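Local coordinates for tRNA-5-methyluridine(54) 2-sulfurtransferase (Pyrococcus horikoshii, PDB 3VRH), which catalyses the ATP-dependent 2-thiolation of 5-methyluridine 54 in the T loop of tRNA, a modification that stabilises tRNAs at high temperature, at residues A[24-27]-A[28-31]; A[30-33]-A[34-38]; A[205-208]-A[209-213]. All coordinates share one frame; numbering follows the deposited sequence.

Contact 1: A[24-27]-A[28-31]. With ZN (zinc ion), chain B.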
loop_
_atom_site.group_PDB
_atom_site.type_symbol
_atom_site.label_atom_id
_atom_site.label_comp_id
_atom_site.label_asym_id
_atom_site.label_seq_id
_atom_site.Cartn_x
_atom_site.Cartn_y
_atom_site.Cartn_z
ATOM N N GLU A 24 -27.544 15.864 17.709
ATOM C CA GLU A 24 -28.641 14.935 17.449
ATOM C C GLU A 24 -28.713 14.534 15.993
ATOM O O GLU A 24 -28.989 13.376 15.675
ATOM C CB GLU A 24 -29.972 15.516 17.918
ATOM C CG GLU A 24 -30.115 15.528 19.434
ATOM C CD GLU A 24 -30.009 14.133 20.041
ATOM O OE1 GLU A 24 -30.612 13.186 19.478
ATOM O OE2 GLU A 24 -29.315 13.980 21.071
ATOM N N HIS A 25 -28.451 15.486 15.101
ATOM C CA HIS A 25 -28.454 15.191 13.674
ATOM C C HIS A 25 -27.222 14.406 13.254
ATOM O O HIS A 25 -27.264 13.685 12.254
ATOM C CB HIS A 25 -28.634 16.450 12.812
ATOM C CG HIS A 25 -30.060 16.875 12.689
ATOM N ND1 HIS A 25 -30.540 18.022 13.272
ATOM C CD2 HIS A 25 -31.128 16.268 12.122
ATOM C CE1 HIS A 25 -31.834 18.131 13.043
ATOM N NE2 HIS A 25 -32.220 17.076 12.349
ATOM N N PHE A 26 -26.132 14.542 14.011
ATOM C CA PHE A 26 -24.973 13.688 13.780
ATOM C C PHE A 26 -25.278 12.238 14.161
ATOM O O PHE A 26 -24.958 11.312 13.408
ATOM C CB PHE A 26 -23.749 14.168 14.562
ATOM C CG PHE A 26 -22.633 13.171 14.574
ATOM C CD1 PHE A 26 -21.951 12.861 13.398
ATOM C CD2 PHE A 26 -22.282 12.517 15.744
ATOM C CE1 PHE A 26 -20.926 11.928 13.398
ATOM C CE2 PHE A 26 -21.259 11.580 15.754
ATOM C CZ PHE A 26 -20.579 11.282 14.579
ATOM N N LYS A 27 -25.884 12.052 15.339
ATOM C CA LYS A 27 -26.276 10.722 15.812
ATOM C C LYS A 27 -27.115 10.038 14.749
ATOM O O LYS A 27 -26.857 8.891 14.368
ATOM C CB LYS A 27 -27.050 10.824 17.132
ATOM C CG LYS A 27 -26.127 10.949 18.344
ATOM C CD LYS A 27 -26.802 11.555 19.584
ATOM C CE LYS A 27 -28.047 10.810 20.016
ATOM N NZ LYS A 27 -28.493 11.252 21.390
ATOM N N GLU A 28 -28.104 10.778 14.254
ATOM C CA GLU A 28 -29.001 10.301 13.206
ATOM C C GLU A 28 -28.253 9.945 11.924
ATOM O O GLU A 28 -28.460 8.869 11.352
ATOM C CB GLU A 28 -30.077 11.357 12.929
ATOM C CG GLU A 28 -30.998 11.009 11.775
ATOM C CD GLU A 28 -32.212 11.941 11.663
ATOM O OE1 GLU A 28 -32.223 13.022 12.297
ATOM O OE2 GLU A 28 -33.163 11.581 10.932
ATOM N N TYR A 29 -27.374 10.838 11.475
ATOM C CA TYR A 29 -26.538 10.539 10.312
ATOM C C TYR A 29 -25.741 9.246 10.527
ATOM O O TYR A 29 -25.664 8.381 9.641
ATOM C CB TYR A 29 -25.614 11.724 10.004
ATOM C CG TYR A 29 -24.323 11.377 9.292
ATOM C CD1 TYR A 29 -23.186 11.037 10.020
ATOM C CD2 TYR A 29 -24.233 11.409 7.901
ATOM C CE1 TYR A 29 -22.003 10.714 9.390
ATOM C CE2 TYR A 29 -23.042 11.093 7.249
ATOM C CZ TYR A 29 -21.926 10.749 8.005
ATOM O OH TYR A 29 -20.728 10.422 7.408
ATOM N N PHE A 30 -25.178 9.089 11.718
ATOM C CA PHE A 30 -24.298 7.947 11.972
ATOM C C PHE A 30 -25.106 6.655 11.954
ATOM O O PHE A 30 -24.709 5.654 11.341
ATOM C CB PHE A 30 -23.592 8.128 13.315
ATOM C CG PHE A 30 -22.521 7.106 13.603
ATOM C CD1 PHE A 30 -22.832 5.915 14.232
ATOM C CD2 PHE A 30 -21.179 7.373 13.312
ATOM C CE1 PHE A 30 -21.847 4.987 14.529
ATOM C CE2 PHE A 30 -20.194 6.437 13.607
ATOM C CZ PHE A 30 -20.540 5.245 14.220
ATOM N N GLU A 31 -26.249 6.695 12.619
ATOM C CA GLU A 31 -27.128 5.541 12.702
ATOM C C GLU A 31 -27.680 5.155 11.327
ATOM O O GLU A 31 -27.764 3.969 10.982
ATOM C CB GLU A 31 -28.262 5.830 13.703
ATOM C CG GLU A 31 -27.795 5.914 15.165
ATOM C CD GLU A 31 -28.629 6.889 16.011
ATOM O OE1 GLU A 31 -28.146 7.331 17.078
ATOM O OE2 GLU A 31 -29.757 7.225 15.601
HETATM ZN ZN ZN B . -29.387 19.846 13.818
#
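Phe30 N donates to Phe26 O at 2.8 Å, the shortest of four i to i+4 backbone bonds that run between 24-27 and 28-31, two successive turns of helix 23-40. On this frame the side chains sort by face. On the metal side, His25 ND1 binds the zinc ion at 2.2 Å, with Cys3, Cys6 and Cys22 supplying the other three ligands. One turn on, Glu28 runs alongside the imidazole and points the same way, its chain extended beyond CG, and its carboxylate plane is turned only 15° from the ring. OE1 comes to 3.4 Å from His25 CD2, an approach that is oblique to the ring, while OE2 is salt-bridged to Arg32. On the inward face, Phe26 has CG anti to the backbone N (chi1 168°), which lays its ring beside the following turn. There Phe26 CD1 meets Tyr29 CD1 at 4.0 Å and Phe26 CZ meets Phe30 CD2 at 4.2 Å. The carbonyl oxygen of Phe26 also lies in the plane of the Tyr29 ring, at its edge. Phe26 packs between the hairpin 12-14/19-21 of the N-terminal zinc module, through Ile12 and Ile14, and Ala206 on helix 201-211 of the PP-loop domain. On the third side, Lys27 NZ turns back to Glu24 OE2, a salt bridge of 2.9 Å met on the syn side of the carboxylate. Glu31 bends toward Lys27 at chi2, bringing OE1 to 3.7 Å from Lys27 CB, but the polar partners of OE1 are Lys69 and Tyr207. The metal would be expected to draw charge from the imidazole, and the Glu28 carboxylate, its plane nearly parallel to the ring and with Glu28 OE1 4.1 Å from His25 NE2, probably offsets part of this electrostatically.

Contact 2: A[30-33]-A[34-38]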
loop_
_atom_site.group_PDB
_atom_site.type_symbol
_atom_site.label_atom_id
_atom_site.label_comp_id
_atom_site.label_asym_id
_atom_site.label_seq_id
_atom_site.Cartn_x
_atom_site.Cartn_y
_atom_site.Cartn_z
ATOM N N PHE A 30 -25.178 9.089 11.718
ATOM C CA PHE A 30 -24.298 7.947 11.972
ATOM C C PHE A 30 -25.106 6.655 11.954
ATOM O O PHE A 30 -24.709 5.654 11.341
ATOM C CB PHE A 30 -23.592 8.128 13.315
ATOM C CG PHE A 30 -22.521 7.106 13.603
ATOM C CD1 PHE A 30 -22.832 5.915 14.232
ATOM C CD2 PHE A 30 -21.179 7.373 13.312
ATOM C CE1 PHE A 30 -21.847 4.987 14.529
ATOM C CE2 PHE A 30 -20.194 6.437 13.607
ATOM C CZ PHE A 30 -20.540 5.245 14.220
ATOM N N GLU A 31 -26.249 6.695 12.619
ATOM C CA GLU A 31 -27.128 5.541 12.702
ATOM C C GLU A 31 -27.680 5.155 11.327
ATOM O O GLU A 31 -27.764 3.969 10.982
ATOM C CB GLU A 31 -28.262 5.830 13.703
ATOM C CG GLU A 31 -27.795 5.914 15.165
ATOM C CD GLU A 31 -28.629 6.889 16.011
ATOM O OE1 GLU A 31 -28.146 7.331 17.078
ATOM O OE2 GLU A 31 -29.757 7.225 15.601
ATOM N N ARG A 32 -28.043 6.160 10.534
ATOM C CA ARG A 32 -28.487 5.905 9.162
ATOM C C ARG A 32 -27.390 5.281 8.307
ATOM O O ARG A 32 -27.635 4.310 7.592
ATOM C CB ARG A 32 -28.951 7.196 8.498
ATOM C CG ARG A 32 -30.250 7.724 9.035
ATOM C CD ARG A 32 -30.539 9.114 8.482
ATOM N NE ARG A 32 -31.843 9.605 8.914
ATOM C CZ ARG A 32 -32.987 9.304 8.311
ATOM N NH1 ARG A 32 -32.989 8.515 7.240
ATOM N NH2 ARG A 32 -34.130 9.795 8.774
ATOM N N LYS A 33 -26.187 5.842 8.371
ATOM C CA LYS A 33 -25.063 5.288 7.612
ATOM C C LYS A 33 -24.828 3.812 7.957
ATOM O O LYS A 33 -24.640 2.976 7.077
ATOM C CB LYS A 33 -23.794 6.090 7.868
ATOM C CG LYS A 33 -22.634 5.713 6.948
ATOM C CD LYS A 33 -21.669 6.891 6.790
ATOM C CE LYS A 33 -21.419 7.240 5.313
ATOM N NZ LYS A 33 -20.536 8.460 5.120
ATOM N N VAL A 34 -24.861 3.489 9.244
ATOM C CA VAL A 34 -24.630 2.111 9.653
ATOM C C VAL A 34 -25.757 1.227 9.115
ATOM O O VAL A 34 -25.521 0.125 8.612
ATOM C CB VAL A 34 -24.521 1.983 11.194
ATOM C CG1 VAL A 34 -24.464 0.525 11.604
ATOM C CG2 VAL A 34 -23.278 2.725 11.700
ATOM N N SER A 35 -26.981 1.727 9.220
ATOM C CA SER A 35 -28.132 1.023 8.663
ATOM C C SER A 35 -27.987 0.806 7.146
ATOM O O SER A 35 -28.271 -0.273 6.625
ATOM C CB SER A 35 -29.401 1.802 8.953
ATOM O OG SER A 35 -30.488 1.079 8.450
ATOM N N ARG A 36 -27.530 1.837 6.451
ATOM C CA ARG A 36 -27.244 1.736 5.016
ATOM C C ARG A 36 -26.210 0.660 4.712
ATOM O O ARG A 36 -26.349 -0.085 3.743
ATOM C CB ARG A 36 -26.798 3.089 4.463
ATOM C CG ARG A 36 -27.944 4.107 4.423
ATOM C CD ARG A 36 -27.472 5.566 4.306
ATOM N NE ARG A 36 -28.611 6.487 4.393
ATOM C CZ ARG A 36 -28.515 7.796 4.620
ATOM N NH1 ARG A 36 -27.322 8.361 4.787
ATOM N NH2 ARG A 36 -29.615 8.542 4.685
ATOM N N THR A 37 -25.196 0.562 5.564
ATOM C CA THR A 37 -24.154 -0.446 5.399
ATOM C C THR A 37 -24.672 -1.857 5.570
ATOM O O THR A 37 -24.345 -2.737 4.774
ATOM C CB THR A 37 -22.991 -0.234 6.387
ATOM O OG1 THR A 37 -22.442 1.066 6.181
ATOM C CG2 THR A 37 -21.909 -1.277 6.170
ATOM N N ILE A 38 -25.480 -2.075 6.607
ATOM C CA ILE A 38 -26.068 -3.381 6.841
ATOM C C ILE A 38 -26.918 -3.814 5.638
ATOM O O ILE A 38 -26.823 -4.945 5.170
ATOM C CB ILE A 38 -26.925 -3.368 8.112
ATOM C CG1 ILE A 38 -26.045 -3.079 9.331
ATOM C CG2 ILE A 38 -27.684 -4.691 8.263
ATOM C CD1 ILE A 38 -26.842 -2.759 10.584
#
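Arg36 lays the flat of its guanidinium over the side chain of Arg32, one turn back along helix 23-40, with Arg32 CB 3.9 Å above the plane and over its centre. The first torsion of Arg36 sets this up: CG is anti to the carbonyl carbon (chi1 -70°), and the chain, extended from CG to NE, folds back along the preceding turn, with CG passing 3.2 Å from Arg32 O. The two guanidiniums do not stack. Their planes stand 44° apart, and Arg32 NH1 and Arg36 NH2 remain 4.2 Å from each other, a closeness of like charges that is probably eased by the salt bridge from Arg32 NH2 to Glu28. The apolar face carries Phe30 and Val34, whose side chains cross at a slant. Val34 CG2, the branch beside its own backbone N, sits 3.9 Å from Phe30 CE1 and closer still to the carbonyl oxygen of Phe30. Val66 of helix 58-69 touches both residues. A third pairing is polar: Thr37 OG1 lies 3.0 Å from Lys33 O, which already accepts the backbone N-H of Thr37 at 2.9 Å. The hydroxyl is hydrogen-bonded to Glu198 OE1. Lys33 itself, with CG anti to the backbone N (chi1 -171°), sends NZ back to the hydroxyl of Tyr29. Regular i to i+4 backbone bonds, such as Arg36 N to Arg32 O at 2.7 Å, keep these residues in step. Exposed arginines on one side and Phe30 and Val34 buried on another, against helix 58-69, are the pattern of an amphipathic helix, here the one leading from the N-terminal zinc-binding module to the first strand, 49-53, of the PP-loop domain.

Contact 3: A[205-208]-A[209-213]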
loop_
_atom_site.group_PDB
_atom_site.type_symbol
_atom_site.label_atom_id
_atom_site.label_comp_id
_atom_site.label_asym_id
_atom_site.label_seq_id
_atom_site.Cartn_x
_atom_site.Cartn_y
_atom_site.Cartn_z
ATOM N N VAL A 205 -15.417 8.006 17.359
ATOM C CA VAL A 205 -15.097 8.817 18.531
ATOM C C VAL A 205 -16.204 9.833 18.822
ATOM O O VAL A 205 -16.706 9.911 19.952
ATOM C CB VAL A 205 -13.743 9.554 18.396
ATOM C CG1 VAL A 205 -13.589 10.598 19.519
ATOM C CG2 VAL A 205 -12.594 8.556 18.434
ATOM N N ALA A 206 -16.613 10.583 17.806
ATOM C CA ALA A 206 -17.651 11.585 18.012
ATOM C C ALA A 206 -18.994 10.982 18.467
ATOM O O ALA A 206 -19.733 11.578 19.258
ATOM C CB ALA A 206 -17.822 12.443 16.758
ATOM N N TYR A 207 -19.308 9.791 17.979
ATOM C CA TYR A 207 -20.573 9.183 18.333
ATOM C C TYR A 207 -20.587 8.718 19.784
ATOM O O TYR A 207 -21.527 9.009 20.515
ATOM C CB TYR A 207 -20.912 8.030 17.396
ATOM C CG TYR A 207 -22.306 7.500 17.616
ATOM C CD1 TYR A 207 -22.540 6.455 18.498
ATOM C CD2 TYR A 207 -23.391 8.064 16.963
ATOM C CE1 TYR A 207 -23.830 5.968 18.716
ATOM C CE2 TYR A 207 -24.679 7.590 17.167
ATOM C CZ TYR A 207 -24.894 6.538 18.042
ATOM O OH TYR A 207 -26.170 6.057 18.254
ATOM N N ALA A 208 -19.552 7.989 20.193
ATOM C CA ALA A 208 -19.411 7.545 21.576
ATOM C C ALA A 208 -19.559 8.690 22.568
ATOM O O ALA A 208 -20.228 8.568 23.580
ATOM C CB ALA A 208 -18.073 6.878 21.783
ATOM N N LEU A 209 -18.911 9.800 22.276
ATOM C CA LEU A 209 -18.923 10.931 23.183
ATOM C C LEU A 209 -20.311 11.543 23.199
ATOM O O LEU A 209 -20.782 11.984 24.242
ATOM C CB LEU A 209 -17.854 11.949 22.773
ATOM C CG LEU A 209 -16.489 11.235 22.679
ATOM C CD1 LEU A 209 -15.315 12.169 22.338
ATOM C CD2 LEU A 209 -16.213 10.404 23.958
ATOM N N ALA A 210 -20.976 11.534 22.046
ATOM C CA ALA A 210 -22.320 12.095 21.951
ATOM C C ALA A 210 -23.318 11.292 22.769
ATOM O O ALA A 210 -24.204 11.859 23.386
ATOM C CB ALA A 210 -22.768 12.203 20.504
ATOM N N VAL A 211 -23.168 9.973 22.798
ATOM C CA VAL A 211 -24.125 9.148 23.527
ATOM C C VAL A 211 -23.665 8.797 24.946
ATOM O O VAL A 211 -24.329 8.037 25.635
ATOM C CB VAL A 211 -24.500 7.859 22.764
ATOM C CG1 VAL A 211 -25.259 8.199 21.485
ATOM C CG2 VAL A 211 -23.257 7.024 22.457
ATOM N N GLY A 212 -22.532 9.344 25.379
ATOM C CA GLY A 212 -22.098 9.157 26.754
ATOM C C GLY A 212 -21.464 7.806 27.033
ATOM O O GLY A 212 -21.423 7.358 28.181
ATOM N N LEU A 213 -20.962 7.160 25.986
ATOM C CA LEU A 213 -20.182 5.945 26.143
ATOM C C LEU A 213 -18.756 6.282 26.579
ATOM O O LEU A 213 -18.101 7.124 25.982
ATOM C CB LEU A 213 -20.168 5.140 24.837
ATOM C CG LEU A 213 -21.388 4.270 24.522
ATOM C CD1 LEU A 213 -21.374 3.922 23.027
ATOM C CD2 LEU A 213 -21.405 2.996 25.387
#
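Tyr207 and Val211 touch one helical turn apart, the methyl CG1 of the valine lying over one face of the phenol ring, 4.2 Å from its centroid and 28° off the ring normal, a CH-pi contact. Tyr207 CG is anti to the backbone N (chi1 -172°), which carries the ring forward to Val211. Val205 and Leu209 lie side by side on another face, with CG1 of the former 3.7 Å from CD1 of the latter. The next shell is the end of helix 201-211, closed by a Schellman motif: Leu213 N reaches back to Ala208 O at 2.9 Å, and Gly212 N makes a weak bond to Leu209 O. Gly212 turns the chain with phi 78°, a value that favours glycine. The apolar pair expected across such a cap is present, Ala208 CB meeting Leu213 CB at 4.1 Å. Farther out, Leu213 packs on Gln97 and Leu100 of helix 87-101, and Val211 on Tyr65 of helix 58-69. Tyr207 stacks its ring on Phe30 and bonds its hydroxyl to Glu31, both of helix 23-40. Putting a leucine at Tyr207 would probably leave Glu31 without its hydroxyl partner and Val211 and Phe30 without an aromatic face. Ala206 O, besides accepting Ala210 N, is bonded by the hydroxyl of Tyr11.

Contacts 1 and 2 are overlapping portions of helix 23-40 that share Phe30 and Glu31, with centres about 10 Å apart; contact 3, on helix 201-211, lies about 11 Å from the first and about 16 Å from the second, centre to centre. Tyr207 joins it to both: Phe30 CD1 is 3.5 Å from Tyr207 CD2, and Glu31 OE1 is 2.6 Å from Tyr207 OH, a probable hydrogen bond. Contact 1 alone adds Phe26 CE2, 3.5 Å from Tyr207 N. The N-terminal zinc ion, bound by His25, belongs to contact 1. None of the three enters the nucleotide pocket: the Phe30 side chain stays about 12 Å from the bicine bound there, and that of Ala208 about 10 Å.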